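Glutamate receptor 1 (Adineta vaga, PDB 4IO2) binds glutamate in its clamshell ligand-binding domain, the part in this chain, and probably works as a ligand-gated ion channel. Local coordinates at residues A[167-172]-A[193-198]. Residues are numbered along the deposited sequence; the frame is centred on the assembly and turned at random.
Sequences DSLLAG and CNLTLV
Leu-170, in the last turn of helix 162-170, lies across from Leu-195 at the start of strand 195-198. Their CA atoms, the nearest between the two segments, are 8.0 Å apart. This is a helix-on-sheet contact in the ligand-binding domain, whose fold is that of the periplasmic solute-binding proteins. The helix ends in a Schellman motif: Gly-172 has positive phi (75°), and its N hydrogen-bonds to Leu-169 O at 3.1 Å. Strand 195-198 runs antiparallel to strand 103-112, with Thr-196 hydrogen-bonded to Met-111 through the backbone, and just before it Cys-193 forms a disulfide with Cys-247.

The contact is small and apolar, burying 149 Å² over both sides. Leu-195 is buried and its CB points toward the helix. Its CG is anti to the carbonyl carbon (chi1 -65°), and the extended side chain brings one methyl, CD2, to both helix leucines. Leu-169 offers its CB. Around them, Thr-188 of helix 181-190 also touches Leu-195, while the Leu-169 side chain also packs on Leu-110 and Ile-174. Leu-170 is more exposed, and its side chain crosses that of Leu-195 at about a right angle. Leu-195 CD2 lies 4.1 Å from Leu-169 CB and meets Leu-170 CD2 methyl to methyl at 3.7 Å.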
ATOM      1  N   ASP A 167     -18.060 -12.308  21.539  1.00 25.26           N
ATOM      2  CA  ASP A 167     -19.122 -12.836  22.406  1.00 25.63           C
ATOM      3  C   ASP A 167     -20.465 -12.953  21.674  1.00 24.79           C
ATOM      4  O   ASP A 167     -21.222 -13.909  21.887  1.00 26.29           O
ATOM      5  CB  ASP A 167     -19.280 -11.951  23.630  1.00 28.99           C
ATOM      6  CG  ASP A 167     -18.069 -12.005  24.552  1.00 34.15           C
ATOM      7  OD1 ASP A 167     -17.205 -12.866  24.357  1.00 36.51           O
ATOM      8  OD2 ASP A 167     -17.973 -11.177  25.476  1.00 36.01           O
ATOM      9  N   SER A 168     -20.770 -12.016  20.794  1.00 26.49           N
ATOM     10  CA  SER A 168     -22.047 -12.041  20.098  1.00 25.20           C
ATOM     11  C   SER A 168     -22.100 -13.166  19.058  1.00 25.00           C
ATOM     12  O   SER A 168     -23.138 -13.761  18.837  1.00 25.25           O
ATOM     13  CB  SER A 168     -22.313 -10.696  19.430  1.00 25.97           C
ATOM     14  OG  SER A 168     -22.441  -9.689  20.404  1.00 25.41           O
ATOM     15  N   LEU A 169     -20.972 -13.425  18.402  1.00 21.19           N
ATOM     16  CA  LEU A 169     -20.882 -14.577  17.536  1.00 22.94           C
ATOM     17  C   LEU A 169     -21.036 -15.860  18.342  1.00 23.33           C
ATOM     18  O   LEU A 169     -21.845 -16.713  17.990  1.00 26.29           O
ATOM     19  CB  LEU A 169     -19.533 -14.573  16.830  1.00 22.39           C
ATOM     20  CG  LEU A 169     -19.479 -13.618  15.637  1.00 20.50           C
ATOM     21  CD1 LEU A 169     -18.019 -13.433  15.217  1.00 22.62           C
ATOM     22  CD2 LEU A 169     -20.347 -14.122  14.490  1.00 24.29           C
ATOM     23  N   LEU A 170     -20.297 -15.990  19.424  1.00 25.09           N
ATOM     24  CA  LEU A 170     -20.335 -17.256  20.167  1.00 26.09           C
ATOM     25  C   LEU A 170     -21.695 -17.473  20.812  1.00 28.92           C
ATOM     26  O   LEU A 170     -22.052 -18.620  21.083  1.00 33.06           O
ATOM     27  CB  LEU A 170     -19.241 -17.265  21.216  1.00 27.92           C
ATOM     28  CG  LEU A 170     -17.834 -17.352  20.643  1.00 28.92           C
ATOM     29  CD1 LEU A 170     -16.849 -17.148  21.764  1.00 32.57           C
ATOM     30  CD2 LEU A 170     -17.539 -18.687  19.944  1.00 30.77           C
ATOM     31  N   ALA A 171     -22.477 -16.422  21.034  1.00 31.09           N
ATOM     32  CA  ALA A 171     -23.779 -16.541  21.687  1.00 31.59           C
ATOM     33  C   ALA A 171     -24.916 -16.662  20.694  1.00 31.25           C
ATOM     34  O   ALA A 171     -26.065 -16.839  21.107  1.00 33.93           O
ATOM     35  CB  ALA A 171     -24.019 -15.368  22.616  1.00 32.95           C
ATOM     36  N   GLY A 172     -24.611 -16.638  19.406  1.00 29.17           N
ATOM     37  CA  GLY A 172     -25.598 -16.783  18.354  1.00 30.16           C
ATOM     38  C   GLY A 172     -26.472 -15.570  18.114  1.00 30.47           C
ATOM     39  O   GLY A 172     -27.533 -15.657  17.478  1.00 31.66           O
ATOM     40  N   CYS A 193     -10.456 -20.482  18.886  1.00 24.28           N
ATOM     41  CA  CYS A 193     -10.251 -21.585  17.982  1.00 25.39           C
ATOM     42  C   CYS A 193     -11.558 -22.050  17.324  1.00 23.99           C
ATOM     43  O   CYS A 193     -11.511 -22.771  16.331  1.00 29.62           O
ATOM     44  CB  CYS A 193      -9.567 -22.733  18.738  1.00 25.26           C
ATOM     45  SG  CYS A 193      -7.950 -22.272  19.491  1.00 27.42           S
ATOM     46  N   ASN A 194     -12.705 -21.630  17.856  1.00 22.78           N
ATOM     47  CA  ASN A 194     -14.002 -22.004  17.292  1.00 22.96           C
ATOM     48  C   ASN A 194     -14.668 -20.906  16.459  1.00 22.86           C
ATOM     49  O   ASN A 194     -15.846 -20.981  16.077  1.00 23.79           O
ATOM     50  CB  ASN A 194     -14.960 -22.459  18.408  1.00 29.37           C
ATOM     51  CG  ASN A 194     -14.445 -23.666  19.161  1.00 39.33           C
ATOM     52  OD1 ASN A 194     -13.863 -24.598  18.574  1.00 41.02           O
ATOM     53  ND2 ASN A 194     -14.681 -23.673  20.474  1.00 42.71           N
ATOM     54  N   LEU A 195     -13.909 -19.857  16.194  1.00 18.46           N
ATOM     55  CA  LEU A 195     -14.307 -18.838  15.222  1.00 18.56           C
ATOM     56  C   LEU A 195     -13.425 -19.054  14.002  1.00 19.66           C
ATOM     57  O   LEU A 195     -12.355 -19.632  14.129  1.00 20.78           O
ATOM     58  CB  LEU A 195     -14.104 -17.406  15.783  1.00 17.38           C
ATOM     59  CG  LEU A 195     -14.983 -17.052  16.972  1.00 19.65           C
ATOM     60  CD1 LEU A 195     -14.766 -15.617  17.409  1.00 19.56           C
ATOM     61  CD2 LEU A 195     -16.471 -17.255  16.706  1.00 22.47           C
ATOM     62  N   THR A 196     -13.850 -18.561  12.842  1.00 18.06           N
ATOM     63  CA  THR A 196     -13.119 -18.751  11.589  1.00 19.63           C
ATOM     64  C   THR A 196     -13.420 -17.625  10.585  1.00 17.06           C
ATOM     65  O   THR A 196     -14.288 -16.779  10.829  1.00 18.02           O
ATOM     66  CB  THR A 196     -13.423 -20.140  10.969  1.00 23.27           C
ATOM     67  OG1 THR A 196     -12.420 -20.460   9.986  1.00 25.60           O
ATOM     68  CG2 THR A 196     -14.831 -20.195  10.360  1.00 23.54           C
ATOM     69  N   LEU A 197     -12.693 -17.630   9.466  1.00 17.61           N
ATOM     70  CA  LEU A 197     -12.845 -16.641   8.411  1.00 16.89           C
ATOM     71  C   LEU A 197     -13.387 -17.316   7.181  1.00 18.60           C
ATOM     72  O   LEU A 197     -13.140 -18.509   6.975  1.00 21.37           O
ATOM     73  CB  LEU A 197     -11.476 -16.011   8.093  1.00 17.11           C
ATOM     74  CG  LEU A 197     -10.686 -15.543   9.336  1.00 18.84           C
ATOM     75  CD1 LEU A 197      -9.355 -14.964   8.946  1.00 19.68           C
ATOM     76  CD2 LEU A 197     -11.490 -14.521  10.105  1.00 18.99           C
ATOM     77  N   VAL A 198     -14.110 -16.574   6.352  1.00 18.28           N
ATOM     78  CA  VAL A 198     -14.685 -17.113   5.118  1.00 22.46           C
ATOM     79  C   VAL A 198     -14.720 -16.061   4.014  1.00 20.53           C
ATOM     80  O   VAL A 198     -14.817 -14.864   4.285  1.00 20.41           O
ATOM     81  CB  VAL A 198     -16.128 -17.694   5.362  1.00 24.48           C
ATOM     82  CG1 VAL A 198     -17.159 -16.572   5.601  1.00 28.01           C
ATOM     83  CG2 VAL A 198     -16.579 -18.649   4.213  1.00 26.98           C
TER